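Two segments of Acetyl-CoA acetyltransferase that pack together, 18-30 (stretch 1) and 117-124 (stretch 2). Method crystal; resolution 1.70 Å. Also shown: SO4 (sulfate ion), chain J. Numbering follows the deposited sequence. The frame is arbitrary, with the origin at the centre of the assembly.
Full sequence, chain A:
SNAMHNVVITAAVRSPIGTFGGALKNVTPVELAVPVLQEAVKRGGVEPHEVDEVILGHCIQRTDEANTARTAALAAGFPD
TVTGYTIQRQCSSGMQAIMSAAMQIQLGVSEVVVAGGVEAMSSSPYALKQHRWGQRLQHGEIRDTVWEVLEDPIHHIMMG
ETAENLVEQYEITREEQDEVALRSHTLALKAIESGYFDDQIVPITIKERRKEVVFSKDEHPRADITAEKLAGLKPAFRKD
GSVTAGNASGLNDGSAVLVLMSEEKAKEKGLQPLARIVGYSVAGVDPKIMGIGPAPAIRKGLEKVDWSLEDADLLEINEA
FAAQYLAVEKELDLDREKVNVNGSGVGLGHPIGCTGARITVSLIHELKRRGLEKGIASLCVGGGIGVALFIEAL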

# COMPACT_ATOMS: atom_id res chain seq x y z
N GLY A 18 4.06 27.49 -4.30
CA GLY A 18 3.70 26.95 -2.99
C GLY A 18 4.83 26.16 -2.35
O GLY A 18 5.70 25.62 -3.04
N THR A 19 4.83 26.11 -1.02
CA THR A 19 5.78 25.28 -0.29
C THR A 19 5.21 23.87 -0.13
O THR A 19 4.01 23.66 -0.25
N PHE A 20 6.09 22.91 0.14
CA PHE A 20 5.65 21.53 0.28
C PHE A 20 4.66 21.37 1.41
O PHE A 20 4.93 21.75 2.56
N GLY A 21 3.49 20.83 1.09
CA GLY A 21 2.44 20.69 2.08
C GLY A 21 1.76 22.02 2.40
O GLY A 21 1.01 22.12 3.38
N GLY A 22 2.03 23.02 1.57
CA GLY A 22 1.51 24.37 1.78
C GLY A 22 0.18 24.64 1.09
O GLY A 22 -0.72 23.80 1.09
N ALA A 23 0.05 25.83 0.50
CA ALA A 23 -1.22 26.29 -0.05
C ALA A 23 -1.76 25.38 -1.14
O ALA A 23 -2.98 25.24 -1.29
N LEU A 24 -0.86 24.75 -1.90
CA LEU A 24 -1.25 23.91 -3.03
C LEU A 24 -1.18 22.41 -2.70
O LEU A 24 -1.15 21.56 -3.60
N LYS A 25 -1.18 22.09 -1.40
CA LYS A 25 -1.14 20.72 -0.92
C LYS A 25 -2.07 19.77 -1.65
O LYS A 25 -1.69 18.66 -2.02
N ASN A 26 -3.31 20.22 -1.84
CA ASN A 26 -4.38 19.38 -2.37
C ASN A 26 -4.75 19.73 -3.79
O ASN A 26 -5.91 19.62 -4.18
N VAL A 27 -3.76 20.17 -4.57
CA VAL A 27 -4.02 20.52 -5.96
C VAL A 27 -3.22 19.58 -6.85
O VAL A 27 -2.03 19.36 -6.59
N THR A 28 -3.85 19.04 -7.90
CA THR A 28 -3.14 18.17 -8.84
C THR A 28 -2.44 19.00 -9.92
O THR A 28 -2.71 20.20 -10.06
N PRO A 29 -1.54 18.37 -10.69
CA PRO A 29 -0.86 19.16 -11.72
C PRO A 29 -1.82 19.76 -12.74
O PRO A 29 -1.64 20.91 -13.14
N VAL A 30 -2.82 19.00 -13.18
CA VAL A 30 -3.79 19.55 -14.12
C VAL A 30 -4.54 20.73 -13.50
O VAL A 30 -4.69 21.77 -14.14
N GLY A 117 5.37 24.72 -17.97
CA GLY A 117 5.59 23.57 -17.12
C GLY A 117 4.80 23.65 -15.83
O GLY A 117 4.28 24.69 -15.46
N VAL A 118 4.71 22.50 -15.16
CA VAL A 118 3.95 22.39 -13.93
C VAL A 118 4.58 21.31 -13.05
O VAL A 118 5.16 20.33 -13.56
N GLU A 119 4.49 21.50 -11.74
CA GLU A 119 4.80 20.42 -10.81
C GLU A 119 3.95 20.62 -9.58
O GLU A 119 3.88 21.73 -9.04
N ALA A 120 3.30 19.54 -9.17
CA ALA A 120 2.53 19.52 -7.93
C ALA A 120 3.20 18.47 -7.07
O ALA A 120 2.81 17.30 -7.06
N MET A 121 4.25 18.88 -6.37
CA MET A 121 5.05 17.91 -5.62
C MET A 121 4.27 17.45 -4.38
O MET A 121 4.31 16.27 -4.05
N SER A 122 3.56 18.37 -3.74
CA SER A 122 2.83 18.07 -2.51
C SER A 122 1.79 16.96 -2.69
O SER A 122 1.52 16.20 -1.75
N SER A 123 1.17 16.89 -3.87
CA SER A 123 0.10 15.91 -4.10
C SER A 123 0.59 14.65 -4.82
O SER A 123 -0.20 13.77 -5.20
N SER A 124 1.90 14.55 -5.01
CA SER A 124 2.46 13.40 -5.72
C SER A 124 2.27 12.12 -4.92
O SER A 124 2.36 12.13 -3.69

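Two serine hydroxyls make the direct hydrogen bonds between the stretches. Ser122, rotamer m, accepts from the backbone: Gly21 N donates to Ser122 OG at 2.8 Å, nearly straight at 166°. This bond ties the Thr19 to Gly22 turn to stretch 2. Ser123 points toward stretch 1 with rotamer p, and Ser123 OG donates to Val27 O at 2.8 Å.

Water 1 adds a bridge. Water 1 donates to Leu24 O at 2.8 Å and to Val27 O at 3.1 Å, and accepts a weak bond from Ser123 N at 3.2 Å. Val27 O therefore serves both the serine and the water.

Apolar contacts form near both ends of stretch 1. Ala120 and Val118 (p) point toward stretch 1 and meet Pro29: Pro29 CG is 3.7 Å from Ala120 CB, and Pro29 CB is 4.2 Å from Val118 CG2. Phe20 (t) leaves its backbone sideways, but its ring end comes nearer, with Phe20 CE2 4.3 Å from Met121 CB. Lys25 CA also rests 3.7 Å from Ser122 CB.

Lys25, all t, and Asn26, m, direct their CA-to-CB bonds away from stretch 2. Asn26 ND2 donates to SO4 O2 at 3.0 Å; the sulfate probably comes from the crystallisation liquor.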

# COMPACT_ATOMS: atom_id res chain seq x y z
CB THR A 19 6.10 25.85 1.11
OG1 THR A 19 4.89 26.02 1.85
CG2 THR A 19 6.82 27.17 0.99
CB PHE A 20 6.86 20.61 0.50
CG PHE A 20 6.55 19.15 0.30
CD1 PHE A 20 6.34 18.32 1.38
CD2 PHE A 20 6.43 18.63 -0.99
CE1 PHE A 20 6.05 16.98 1.18
CE2 PHE A 20 6.14 17.29 -1.19
CZ PHE A 20 5.94 16.47 -0.10
CB ALA A 23 -1.08 27.73 -0.59
CB LEU A 24 -0.39 24.24 -4.27
CG LEU A 24 -0.48 25.70 -4.72
CD1 LEU A 24 0.59 26.03 -5.79
CD2 LEU A 24 -1.91 26.00 -5.23
CB LYS A 25 -1.50 20.69 0.58
CG LYS A 25 -1.44 19.32 1.23
CD LYS A 25 -1.90 19.47 2.68
CE LYS A 25 -1.26 18.47 3.60
NZ LYS A 25 -1.69 18.71 5.01
CB ASN A 26 -5.63 19.56 -1.51
CG ASN A 26 -5.41 19.10 -0.09
OD1 ASN A 26 -4.79 18.07 0.14
ND2 ASN A 26 -5.91 19.88 0.87
CB VAL A 27 -3.64 21.98 -6.24
CG1 VAL A 27 -3.89 22.35 -7.68
CG2 VAL A 27 -4.45 22.91 -5.31
CB THR A 28 -4.08 17.17 -9.56
OG1 THR A 28 -4.90 17.86 -10.52
CG2 THR A 28 -4.97 16.43 -8.56
CB PRO A 29 0.09 18.15 -12.38
CG PRO A 29 0.39 17.14 -11.29
CD PRO A 29 -0.96 17.01 -10.56
CB VAL A 30 -4.78 18.47 -14.63
CG1 VAL A 30 -6.00 19.12 -15.32
CG2 VAL A 30 -4.06 17.51 -15.58
CB VAL A 118 2.46 22.06 -14.21
CG1 VAL A 118 2.34 20.75 -14.98
CG2 VAL A 118 1.65 21.97 -12.88
CB GLU A 119 6.28 20.41 -10.40
CG GLU A 119 6.78 19.01 -9.95
CD GLU A 119 6.92 18.06 -11.16
OE1 GLU A 119 7.62 18.43 -12.13
OE2 GLU A 119 6.32 16.97 -11.15
CB ALA A 120 1.07 19.16 -8.21
CB MET A 121 6.43 18.49 -5.28
CG MET A 121 7.19 18.86 -6.55
SD MET A 121 8.87 19.51 -6.33
CE MET A 121 9.79 17.98 -6.03
CB SER A 122 2.12 19.31 -1.97
OG SER A 122 3.02 20.35 -1.63
CB SER A 123 -1.04 16.57 -4.89
OG SER A 123 -0.56 17.05 -6.14
CB SER A 124 3.95 13.63 -6.03
OG SER A 124 4.08 14.66 -6.99
S SO4 J . -5.83 18.23 4.62
O1 SO4 J . -7.19 17.71 4.56
O2 SO4 J . -5.72 19.43 3.80
O3 SO4 J . -5.51 18.56 6.01
O4 SO4 J . -4.89 17.22 4.14
O HOH W 1 0.64 19.87 -5.03